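Local atomic coordinates of N-acetylneuraminic acid outer membrane channel protein NanC (Escherichia coli, PDB entry 2WJR), a protein that forms a monomeric, weakly anion-selective porin in the outer membrane that lets the sialic acid N-acetylneuraminic acid enter the bacterium. Residues Q26-W30 against V58-I62; D140-Q146 against A169-H175; R157-H161 against R198-S202; P178-Y183 against I208-L214. The protein carries 1 engineered substitution. All coordinates share one frame; numbering follows the deposited sequence. Where two conformers were deposited one is given.

Contact 1 of 4, residues Q26-W30 against V58-I62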
# COMPACT_ATOMS: atom_id res chain seq x y z
N GLN A 26 8.29 -17.73 12.32
CA GLN A 26 8.56 -19.03 11.72
C GLN A 26 7.34 -19.92 11.64
O GLN A 26 7.29 -20.82 10.82
CB GLN A 26 9.67 -19.75 12.50
CG GLN A 26 10.97 -19.07 12.34
CD GLN A 26 12.02 -19.62 13.28
OE1 GLN A 26 12.23 -20.84 13.37
NE2 GLN A 26 12.70 -18.72 13.97
N ASN A 27 6.35 -19.69 12.49
CA ASN A 27 5.11 -20.44 12.40
C ASN A 27 4.19 -20.00 11.26
O ASN A 27 3.12 -20.59 11.07
CB ASN A 27 4.37 -20.44 13.74
CG ASN A 27 3.90 -19.07 14.16
OD1 ASN A 27 4.03 -18.06 13.43
ND2 ASN A 27 3.34 -19.01 15.36
N GLY A 28 4.60 -18.99 10.49
CA GLY A 28 3.84 -18.53 9.31
C GLY A 28 3.12 -17.19 9.48
O GLY A 28 2.77 -16.53 8.49
N TRP A 29 2.89 -16.78 10.73
CA TRP A 29 2.25 -15.49 11.01
C TRP A 29 3.15 -14.35 10.57
O TRP A 29 4.38 -14.42 10.68
CB TRP A 29 1.88 -15.33 12.48
CG TRP A 29 0.70 -16.17 12.85
CD1 TRP A 29 0.72 -17.40 13.43
CD2 TRP A 29 -0.67 -15.86 12.61
NE1 TRP A 29 -0.55 -17.88 13.57
CE2 TRP A 29 -1.43 -16.95 13.09
CE3 TRP A 29 -1.34 -14.76 12.06
CZ2 TRP A 29 -2.83 -16.99 13.02
CZ3 TRP A 29 -2.73 -14.79 11.98
CH2 TRP A 29 -3.46 -15.90 12.46
N TRP A 30 2.52 -13.28 10.06
CA TRP A 30 3.22 -12.07 9.68
C TRP A 30 2.38 -10.87 10.11
O TRP A 30 1.16 -10.93 10.03
CB TRP A 30 3.46 -12.04 8.18
CG TRP A 30 4.26 -10.85 7.69
CD1 TRP A 30 5.60 -10.77 7.55
CD2 TRP A 30 3.73 -9.59 7.28
NE1 TRP A 30 5.95 -9.54 7.08
CE2 TRP A 30 4.82 -8.79 6.91
CE3 TRP A 30 2.45 -9.05 7.21
CZ2 TRP A 30 4.66 -7.48 6.45
CZ3 TRP A 30 2.29 -7.74 6.76
CH2 TRP A 30 3.39 -6.97 6.39
N VAL A 58 -2.14 -8.02 9.38
CA VAL A 58 -1.81 -9.37 9.83
C VAL A 58 -2.21 -10.39 8.77
O VAL A 58 -3.30 -10.32 8.20
CB VAL A 58 -2.49 -9.73 11.17
CG1 VAL A 58 -2.04 -8.78 12.27
CG2 VAL A 58 -4.02 -9.75 11.04
N ASN A 59 -1.31 -11.33 8.48
CA ASN A 59 -1.65 -12.42 7.60
C ASN A 59 -0.95 -13.68 8.08
O ASN A 59 -0.08 -13.62 8.96
CB ASN A 59 -1.38 -12.10 6.11
CG ASN A 59 0.08 -11.95 5.76
OD1 ASN A 59 0.90 -12.83 6.03
ND2 ASN A 59 0.40 -10.87 5.08
N TYR A 60 -1.36 -14.80 7.50
CA TYR A 60 -0.76 -16.10 7.83
C TYR A 60 -0.30 -16.77 6.54
O TYR A 60 -1.09 -16.93 5.61
CB TYR A 60 -1.79 -16.97 8.56
CG TYR A 60 -1.25 -18.34 8.84
CD1 TYR A 60 -0.39 -18.55 9.91
CD2 TYR A 60 -1.54 -19.41 7.98
CE1 TYR A 60 0.14 -19.80 10.15
CE2 TYR A 60 -0.99 -20.66 8.21
CZ TYR A 60 -0.16 -20.86 9.30
OH TYR A 60 0.37 -22.12 9.55
N ALA A 61 0.97 -17.15 6.48
CA ALA A 61 1.55 -17.74 5.28
C ALA A 61 1.33 -19.25 5.24
O ALA A 61 1.90 -19.98 6.06
CB ALA A 61 3.03 -17.41 5.20
N ILE A 62 0.47 -19.69 4.32
CA ILE A 62 0.22 -21.10 4.03
C ILE A 62 1.19 -21.56 2.93
O ILE A 62 1.11 -21.09 1.79
CB ILE A 62 -1.22 -21.36 3.57
CG1 ILE A 62 -2.22 -20.80 4.58
CG2 ILE A 62 -1.48 -22.88 3.32
CD1 ILE A 62 -3.65 -20.72 4.03
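The side chains of Tyr60 and Trp29 cross at about a right angle, and Tyr60 can be followed outward atom by atom. Its CB sits over the Trp29 six-membered ring, 4.1 Å from the centroid, as a CH-pi donor. With CG anti to the backbone N (chi1 176°), the phenol ring then reaches past the indole face: CD1 lies 3.7 Å from Trp29 CE2, over one face, and the edge of the phenol meets the five-membered ring in a T-shaped pair, planes 63° apart. Farther out, CE1 comes 3.2 Å from Asn27 O. With an alanine here, the indole face is likely to lose the aromatic edge that rests on it. Trp29 N donates to Asn27 OD1, closing an Asx turn. Gly28 O accepts from Ala61 N (2.8 Å), and Trp30 and Asn59 form a hydrogen-bonded antiparallel pair. On their face of the sheet, Asn59 OD1 touches Trp30 CB at 3.4 Å, while the Asn59 amide and Trp30 indole planes are 10° apart; Arg71 and Tyr88 hold the amide's polar end. At this periplasmic end of two barrel strands, the chemistry implies a split: aromatic contact on the Trp29 face, a hydrogen-bonded amide on the other.

Contact 2 of 4, residues D140-Q146 against A169-H175. With OCT (N-octane), chain F.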
# COMPACT_ATOMS: atom_id res chain seq x y z
N ASP A 140 23.54 -5.76 -5.32
CA ASP A 140 23.35 -4.40 -4.84
C ASP A 140 21.90 -3.92 -4.92
O ASP A 140 21.49 -3.11 -4.09
CB ASP A 140 24.20 -3.43 -5.66
CG ASP A 140 25.70 -3.54 -5.35
OD1 ASP A 140 26.07 -3.87 -4.19
OD2 ASP A 140 26.49 -3.26 -6.28
N PHE A 141 21.15 -4.38 -5.91
CA PHE A 141 19.86 -3.74 -6.27
C PHE A 141 18.70 -4.70 -6.43
O PHE A 141 18.84 -5.77 -7.02
CB PHE A 141 20.00 -2.94 -7.58
CG PHE A 141 20.92 -1.76 -7.48
CD1 PHE A 141 22.17 -1.79 -8.09
CD2 PHE A 141 20.53 -0.62 -6.81
CE1 PHE A 141 23.03 -0.69 -8.00
CE2 PHE A 141 21.39 0.49 -6.72
CZ PHE A 141 22.63 0.45 -7.32
N THR A 142 17.54 -4.27 -5.94
CA THR A 142 16.29 -4.98 -6.15
C THR A 142 15.29 -3.95 -6.69
O THR A 142 15.24 -2.83 -6.18
CB THR A 142 15.78 -5.59 -4.84
OG1 THR A 142 16.65 -6.66 -4.45
CG2 THR A 142 14.33 -6.13 -4.99
N PHE A 143 14.58 -4.33 -7.74
CA PHE A 143 13.53 -3.51 -8.31
C PHE A 143 12.19 -4.14 -7.97
O PHE A 143 11.99 -5.35 -8.18
CB PHE A 143 13.69 -3.39 -9.83
CG PHE A 143 12.49 -2.81 -10.51
CD1 PHE A 143 12.32 -1.44 -10.58
CD2 PHE A 143 11.50 -3.65 -11.06
CE1 PHE A 143 11.18 -0.90 -11.20
CE2 PHE A 143 10.37 -3.11 -11.68
CZ PHE A 143 10.22 -1.74 -11.75
N ALA A 144 11.27 -3.34 -7.47
CA ALA A 144 9.94 -3.86 -7.17
C ALA A 144 8.88 -2.95 -7.75
O ALA A 144 8.99 -1.72 -7.63
CB ALA A 144 9.74 -4.01 -5.64
N TRP A 145 7.86 -3.55 -8.35
CA TRP A 145 6.72 -2.80 -8.88
C TRP A 145 5.43 -3.36 -8.27
O TRP A 145 5.20 -4.57 -8.27
CB TRP A 145 6.72 -2.88 -10.41
CG TRP A 145 5.47 -2.37 -11.10
CD1 TRP A 145 4.73 -1.27 -10.78
CD2 TRP A 145 4.86 -2.93 -12.27
NE1 TRP A 145 3.69 -1.11 -11.67
CE2 TRP A 145 3.75 -2.12 -12.60
CE3 TRP A 145 5.15 -4.03 -13.07
CZ2 TRP A 145 2.92 -2.40 -13.68
CZ3 TRP A 145 4.33 -4.31 -14.15
CH2 TRP A 145 3.23 -3.49 -14.44
N GLN A 146 4.59 -2.45 -7.77
CA GLN A 146 3.29 -2.78 -7.26
C GLN A 146 2.26 -2.01 -8.09
O GLN A 146 2.32 -0.79 -8.17
CB GLN A 146 3.18 -2.40 -5.79
CG GLN A 146 1.84 -2.79 -5.16
CD GLN A 146 1.74 -2.42 -3.69
OE1 GLN A 146 2.75 -2.13 -3.03
NE2 GLN A 146 0.54 -2.43 -3.16
N ALA A 169 3.47 1.86 -8.09
CA ALA A 169 4.62 2.16 -7.24
C ALA A 169 5.85 1.42 -7.79
O ALA A 169 5.79 0.22 -8.05
CB ALA A 169 4.32 1.74 -5.78
N PHE A 170 6.94 2.15 -7.95
CA PHE A 170 8.21 1.62 -8.46
C PHE A 170 9.28 1.91 -7.42
O PHE A 170 9.50 3.07 -7.07
CB PHE A 170 8.58 2.27 -9.81
CG PHE A 170 7.50 2.18 -10.83
CD1 PHE A 170 6.54 3.17 -10.94
CD2 PHE A 170 7.42 1.08 -11.67
CE1 PHE A 170 5.53 3.07 -11.88
CE2 PHE A 170 6.42 0.99 -12.61
CZ PHE A 170 5.48 2.00 -12.71
N VAL A 171 9.93 0.86 -6.95
CA VAL A 171 10.86 0.97 -5.83
C VAL A 171 12.21 0.40 -6.28
O VAL A 171 12.26 -0.69 -6.84
CB VAL A 171 10.37 0.21 -4.58
CG1 VAL A 171 11.39 0.41 -3.42
CG2 VAL A 171 8.95 0.64 -4.14
N LEU A 172 13.27 1.18 -6.07
CA LEU A 172 14.64 0.68 -6.27
C LEU A 172 15.28 0.62 -4.90
O LEU A 172 15.45 1.65 -4.24
CB LEU A 172 15.45 1.59 -7.20
CG LEU A 172 16.89 1.12 -7.50
CD1 LEU A 172 16.89 -0.20 -8.26
CD2 LEU A 172 17.66 2.18 -8.29
N GLN A 173 15.62 -0.59 -4.48
CA GLN A 173 16.26 -0.82 -3.20
C GLN A 173 17.74 -1.06 -3.45
O GLN A 173 18.12 -1.76 -4.38
CB GLN A 173 15.69 -2.07 -2.51
CG GLN A 173 14.22 -2.04 -2.11
CD GLN A 173 13.71 -3.42 -1.73
OE1 GLN A 173 14.46 -4.40 -1.71
NE2 GLN A 173 12.42 -3.51 -1.43
N TYR A 174 18.56 -0.46 -2.60
CA TYR A 174 20.00 -0.61 -2.64
C TYR A 174 20.40 -1.39 -1.38
O TYR A 174 20.18 -0.92 -0.29
CB TYR A 174 20.67 0.76 -2.68
CG TYR A 174 22.17 0.71 -2.47
CD1 TYR A 174 22.96 -0.15 -3.22
CD2 TYR A 174 22.78 1.52 -1.53
CE1 TYR A 174 24.35 -0.19 -3.03
CE2 TYR A 174 24.16 1.49 -1.34
CZ TYR A 174 24.93 0.63 -2.10
OH TYR A 174 26.30 0.58 -1.91
N HIS A 175 20.94 -2.59 -1.55
CA HIS A 175 21.35 -3.41 -0.41
C HIS A 175 22.76 -2.99 0.05
O HIS A 175 23.75 -3.66 -0.22
CB HIS A 175 21.29 -4.90 -0.76
CG HIS A 175 19.94 -5.34 -1.24
ND1 HIS A 175 18.81 -5.24 -0.47
CD2 HIS A 175 19.54 -5.83 -2.44
CE1 HIS A 175 17.77 -5.68 -1.16
NE2 HIS A 175 18.19 -6.04 -2.36
C1 OCT F . 14.14 -2.89 -13.59
C2 OCT F . 13.78 -3.97 -14.61
C3 OCT F . 15.02 -4.77 -15.05
C4 OCT F . 16.12 -3.88 -15.66
C5 OCT F . 17.50 -4.13 -15.03
C6 OCT F . 18.49 -4.74 -16.03
C7 OCT F . 19.82 -3.98 -16.02
C8 OCT F . 20.57 -4.18 -14.70
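Phe143, Trp145 and Phe170 line one face of an antiparallel beta hairpin, strands 141-152 and 164-174 of the porin barrel. Thr142-Gln173, Ala144-Val171 and Gln146-Ala169 are hydrogen-bonded pairs, each joined both ways, and His175 N adds a bond to Asp140 O (2.7 Å). Aromatic residues occupy most of the non-hydrogen-bonded positions. The side chains of Trp145 and Phe170 run side by side, their ring planes 7° apart but slid so that they barely overlap. Phe170 CG is anti to the carbonyl carbon (chi1 -53°), which swings the ring toward Trp145; CE2 lies over the indole face, 3.4 Å from Trp145 CD1, and Phe143 CZ meets the edge of Phe170 at CD2. A leucine in place of Trp145 would probably leave one side of the Phe170 ring less covered and Asn168 OD1 without the indole N-H it accepts. Phe141 lies oblique to Tyr174 and touches Leu172 CD1. n-Octane sets its C1 over the Phe143 ring face, 3.5 Å from CG, consistent with a membrane-facing surface. On the other face Thr142 and Gln173 lie side by side. There Thr142 OG1, also bonded to His136, meets the edge of the His175 ring in its plane, 2.7 Å from NE2.

Contact 3 of 4, residues R157-H161 against R198-S202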
# COMPACT_ATOMS: atom_id res chain seq x y z
N ARG A 157 -17.05 8.45 -5.22
CA ARG A 157 -16.05 8.61 -6.26
C ARG A 157 -14.69 8.92 -5.67
O ARG A 157 -14.59 9.42 -4.56
CB ARG A 157 -16.47 9.71 -7.25
CG ARG A 157 -16.45 11.10 -6.67
CD ARG A 157 -16.82 12.14 -7.74
NE ARG A 157 -16.74 13.52 -7.26
CZ ARG A 157 -15.61 14.22 -7.11
NH1 ARG A 157 -15.68 15.48 -6.70
NH2 ARG A 157 -14.42 13.68 -7.38
N TYR A 158 -13.65 8.64 -6.45
CA TYR A 158 -12.31 9.10 -6.16
C TYR A 158 -12.13 10.52 -6.68
O TYR A 158 -12.98 11.05 -7.42
CB TYR A 158 -11.28 8.13 -6.79
CG TYR A 158 -11.35 6.77 -6.13
CD1 TYR A 158 -11.97 5.69 -6.76
CD2 TYR A 158 -10.86 6.58 -4.85
CE1 TYR A 158 -12.07 4.45 -6.15
CE2 TYR A 158 -10.96 5.33 -4.22
CZ TYR A 158 -11.57 4.27 -4.87
OH TYR A 158 -11.67 3.00 -4.29
N ALA A 159 -11.04 11.12 -6.26
CA ALA A 159 -10.73 12.51 -6.58
C ALA A 159 -10.43 12.69 -8.08
O ALA A 159 -10.21 13.82 -8.54
CB ALA A 159 -9.57 12.97 -5.72
N ASN A 160 -10.42 11.59 -8.83
CA ASN A 160 -10.25 11.65 -10.28
C ASN A 160 -11.61 11.67 -11.00
O ASN A 160 -11.67 11.49 -12.20
CB ASN A 160 -9.41 10.46 -10.77
CG ASN A 160 -10.10 9.13 -10.54
OD1 ASN A 160 -11.13 9.05 -9.85
ND2 ASN A 160 -9.53 8.07 -11.11
N HIS A 161 -12.69 11.82 -10.23
CA HIS A 161 -14.07 11.87 -10.76
C HIS A 161 -14.56 10.58 -11.39
O HIS A 161 -15.50 10.60 -12.17
CB HIS A 161 -14.27 13.09 -11.69
CG HIS A 161 -14.20 14.38 -10.94
ND1 HIS A 161 -15.32 15.14 -10.65
CD2 HIS A 161 -13.16 15.02 -10.36
CE1 HIS A 161 -14.96 16.20 -9.95
NE2 HIS A 161 -13.65 16.15 -9.76
N ARG A 198 -9.70 21.70 -4.58
CA ARG A 198 -9.67 21.42 -6.02
C ARG A 198 -9.07 20.02 -6.22
O ARG A 198 -7.93 19.77 -5.83
CB ARG A 198 -8.82 22.46 -6.73
CG ARG A 198 -8.76 22.36 -8.27
CD ARG A 198 -7.32 22.30 -8.73
NE ARG A 198 -7.05 22.65 -10.12
CZ ARG A 198 -7.34 21.90 -11.18
NH1 ARG A 198 -7.98 20.73 -11.05
NH2 ARG A 198 -7.00 22.32 -12.39
N ASP A 199 -9.81 19.13 -6.86
CA ASP A 199 -9.33 17.74 -7.04
C ASP A 199 -8.97 17.46 -8.49
O ASP A 199 -8.79 18.40 -9.27
CB ASP A 199 -10.33 16.74 -6.46
CG ASP A 199 -11.68 16.76 -7.14
OD1 ASP A 199 -12.55 16.03 -6.66
OD2 ASP A 199 -11.89 17.47 -8.15
N ASN A 200 -8.82 16.19 -8.86
CA ASN A 200 -8.55 15.80 -10.26
C ASN A 200 -7.18 16.30 -10.73
O ASN A 200 -6.98 16.61 -11.92
CB ASN A 200 -9.67 16.31 -11.18
CG ASN A 200 -9.92 15.40 -12.39
OD1 ASN A 200 -9.11 14.54 -12.72
ND2 ASN A 200 -11.05 15.60 -13.05
N LEU A 201 -6.23 16.38 -9.81
CA LEU A 201 -4.89 16.77 -10.13
C LEU A 201 -4.01 15.52 -10.27
O LEU A 201 -4.14 14.58 -9.50
CB LEU A 201 -4.32 17.64 -9.02
CG LEU A 201 -5.02 18.98 -8.83
CD1 LEU A 201 -4.68 19.56 -7.47
CD2 LEU A 201 -4.62 19.90 -10.00
N SER A 202 -3.10 15.57 -11.23
CA SER A 202 -2.09 14.52 -11.41
C SER A 202 -1.27 14.36 -10.11
O SER A 202 -0.74 15.33 -9.58
CB SER A 202 -1.18 14.89 -12.58
OG SER A 202 -0.41 13.78 -13.00
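Asp199 receives both Arg157 and His161 on its carboxylate. Arg157 comes from the opposite direction and grips OD1 end-on, NH2 at 3.1 Å and NH1 at 3.2 Å from this one oxygen, which lies in the guanidinium plane although the carboxylate is turned 72° from it. OD1 meets NH1 with its syn lone pair and NH2 from the syn side but out of the carboxylate plane; the pair forms a salt bridge. His161 takes the other oxygen: its NE2 donates to Asp199 OD2 at 2.7 Å, with the imidazole plane 81° from the carboxylate. Arg157 NH2 also sits over the centre of the His161 ring, 3.4 Å above its plane. Asp199 CG stands between its backbone N and carbonyl carbon (chi1 63°), which points the carboxylate at the loop. Tyr158 to His161 form a type I beta turn in an extracellular loop of the porin; following directly on Arg157, it is consistent with both donors facing one carboxylate. Tyr158 O accepts His161 N from one face of its plane and Arg157 NH2 from the other. In the strand that carries Asp199, Asn200 and Leu201 face Gly193 in a G1 beta bulge. Farther out, Arg191 holds Asn200 OD1, while Asn160 ND2 bonds to Trp164 O.

Contact 4 of 4, residues P178-Y183 against I208-L214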
# COMPACT_ATOMS: atom_id res chain seq x y z
N PRO A 178 23.52 -6.08 4.56
CA PRO A 178 22.48 -7.11 4.66
C PRO A 178 21.31 -6.71 5.56
O PRO A 178 20.24 -7.29 5.44
CB PRO A 178 23.24 -8.30 5.25
CG PRO A 178 24.62 -8.13 4.70
CD PRO A 178 24.87 -6.65 4.76
N ASP A 179 21.50 -5.74 6.45
CA ASP A 179 20.42 -5.26 7.30
C ASP A 179 20.13 -3.74 7.20
O ASP A 179 19.39 -3.22 8.02
CB ASP A 179 20.66 -5.69 8.76
CG ASP A 179 22.00 -5.26 9.30
OD1 ASP A 179 22.71 -6.12 9.88
OD2 ASP A 179 22.34 -4.08 9.13
N ILE A 180 20.69 -3.05 6.21
CA ILE A 180 20.34 -1.65 5.89
C ILE A 180 20.09 -1.50 4.39
O ILE A 180 20.99 -1.71 3.58
CB ILE A 180 21.42 -0.61 6.30
CG1 ILE A 180 21.83 -0.77 7.77
CG2 ILE A 180 20.92 0.81 6.06
CD1 ILE A 180 22.94 0.22 8.18
N THR A 181 18.86 -1.15 4.03
CA THR A 181 18.46 -1.09 2.64
C THR A 181 17.82 0.25 2.33
O THR A 181 16.61 0.39 2.45
CB THR A 181 17.50 -2.25 2.29
OG1 THR A 181 18.11 -3.50 2.62
CG2 THR A 181 17.16 -2.24 0.80
N PRO A 182 18.63 1.26 1.95
CA PRO A 182 18.04 2.50 1.44
C PRO A 182 17.28 2.25 0.15
O PRO A 182 17.62 1.34 -0.60
CB PRO A 182 19.27 3.39 1.17
CG PRO A 182 20.39 2.76 1.94
CD PRO A 182 20.10 1.30 1.87
N TYR A 183 16.23 3.03 -0.10
CA TYR A 183 15.51 2.93 -1.36
C TYR A 183 14.95 4.25 -1.84
O TYR A 183 14.76 5.19 -1.06
CB TYR A 183 14.36 1.91 -1.25
CG TYR A 183 13.28 2.24 -0.26
CD1 TYR A 183 13.37 1.81 1.06
CD2 TYR A 183 12.14 2.94 -0.65
CE1 TYR A 183 12.36 2.10 1.98
CE2 TYR A 183 11.13 3.22 0.25
CZ TYR A 183 11.23 2.80 1.56
OH TYR A 183 10.23 3.07 2.47
N ILE A 208 11.63 8.59 -0.62
CA ILE A 208 12.92 8.05 -0.24
C ILE A 208 12.78 7.43 1.14
O ILE A 208 12.08 7.96 2.01
CB ILE A 208 14.02 9.12 -0.25
CG1 ILE A 208 15.39 8.49 0.03
CG2 ILE A 208 13.69 10.21 0.77
CD1 ILE A 208 16.54 9.07 -0.82
N GLY A 209 13.44 6.29 1.32
CA GLY A 209 13.35 5.59 2.59
C GLY A 209 14.50 4.63 2.82
O GLY A 209 15.40 4.48 2.00
N VAL A 210 14.43 3.97 3.97
CA VAL A 210 15.42 2.96 4.33
C VAL A 210 14.78 1.95 5.26
O VAL A 210 13.99 2.30 6.14
CB VAL A 210 16.69 3.59 4.98
CG1 VAL A 210 16.30 4.49 6.11
CG2 VAL A 210 17.69 2.52 5.43
N SER A 211 15.12 0.69 5.03
CA SER A 211 14.63 -0.39 5.85
C SER A 211 15.81 -0.99 6.61
O SER A 211 16.85 -1.24 6.02
CB SER A 211 13.99 -1.47 4.99
OG SER A 211 13.50 -2.50 5.82
N PHE A 212 15.61 -1.24 7.89
CA PHE A 212 16.61 -1.81 8.79
C PHE A 212 16.17 -3.17 9.31
O PHE A 212 15.14 -3.26 9.97
CB PHE A 212 16.80 -0.91 9.99
CG PHE A 212 17.25 0.48 9.66
CD1 PHE A 212 16.35 1.53 9.61
CD2 PHE A 212 18.59 0.74 9.43
CE1 PHE A 212 16.78 2.83 9.33
CE2 PHE A 212 19.04 2.03 9.16
CZ PHE A 212 18.13 3.08 9.11
N LYS A 213 16.95 -4.21 9.02
CA LYS A 213 16.72 -5.55 9.59
C LYS A 213 17.37 -5.66 10.95
O LYS A 213 18.26 -4.87 11.28
CB LYS A 213 17.32 -6.64 8.72
CG LYS A 213 16.78 -6.75 7.33
CD LYS A 213 17.43 -7.93 6.62
CE LYS A 213 17.17 -7.89 5.13
NZ LYS A 213 15.71 -7.88 4.84
N LEU A 214 16.96 -6.66 11.72
CA LEU A 214 17.61 -6.90 13.02
C LEU A 214 19.02 -7.49 12.82
O LEU A 214 19.36 -8.11 11.79
CB LEU A 214 16.73 -7.78 13.93
CG LEU A 214 16.88 -7.49 15.44
CD1 LEU A 214 15.60 -7.73 16.25
CD2 LEU A 214 18.05 -8.26 16.03
OXT LEU A 214 19.89 -7.30 13.69
O HOH W 1 19.82 -2.69 10.94
O HOH W 2 17.49 -4.05 5.36
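Tyr183 lays its ring flat over the backbone of Gly209, and here the contact is tightest. CG stands between the backbone N and the carbonyl carbon (chi1 63°), which turns the phenol across the neighbouring strand. Gly209 CA lies over the ring face in a CH-pi contact, 3.8 Å from its centroid, and Gly209 C lies 3.4 Å from Tyr183 CE1. The glycine lets the ring lie this close to the backbone. Beneath it Tyr183 and Gly209 exchange two backbone bonds, one of them from Tyr183 N to Gly209 O at 2.7 Å, while the phenol OH bonds to Asp3 on the strand beyond. On the other face of the sheet the apolar residues pack closely as well: Ile180 CG2 touches Val210 CG2 at 3.7 Å and Phe212 CE2 at 3.8 Å, and Val210 CG2 also lies over one face of the Phe212 ring. Toward the periplasmic end the fit gives way to water. One water donates to Ser211 O and is bonded to Thr181 OG1; another lies between Asp179 O and Lys213 O, 2.7 Å from the latter. Lys213 N still reaches Asp179 O, but the Lys213 side chain runs past Pro178 O, and its end leads away. Strand 198-212 pairs here with 180-188 and, on its other edge, with strand 2-9; that second pairing joins last strand to first, as in transmembrane beta-barrels.

In the fold
From the N terminus, contact 1 comes first, joining strands 29-40 and 53-63 and closing the chain that runs out through an extracellular loop and back. It is complete before the others begin. Contact 2 does the same for strands 141-152 and 164-174, and contact 4 closes the excursion from strand 180-188 through the next extracellular loop to strand 198-212. Contact 3 ties the loop holding 157-161 to 198-202. It crosses contact 2, and contact 4 too, since 178-183 lies between 157-161 and 198-202 and 208-214 comes after both; no contact nests within another. Contacts 2 and 4 touch, Tyr174 N lying 2.9 Å from Pro182 O. Contacts 1, 2 and 4 join strands at the barrel's periplasmic end, contact 3 loops at its extracellular end.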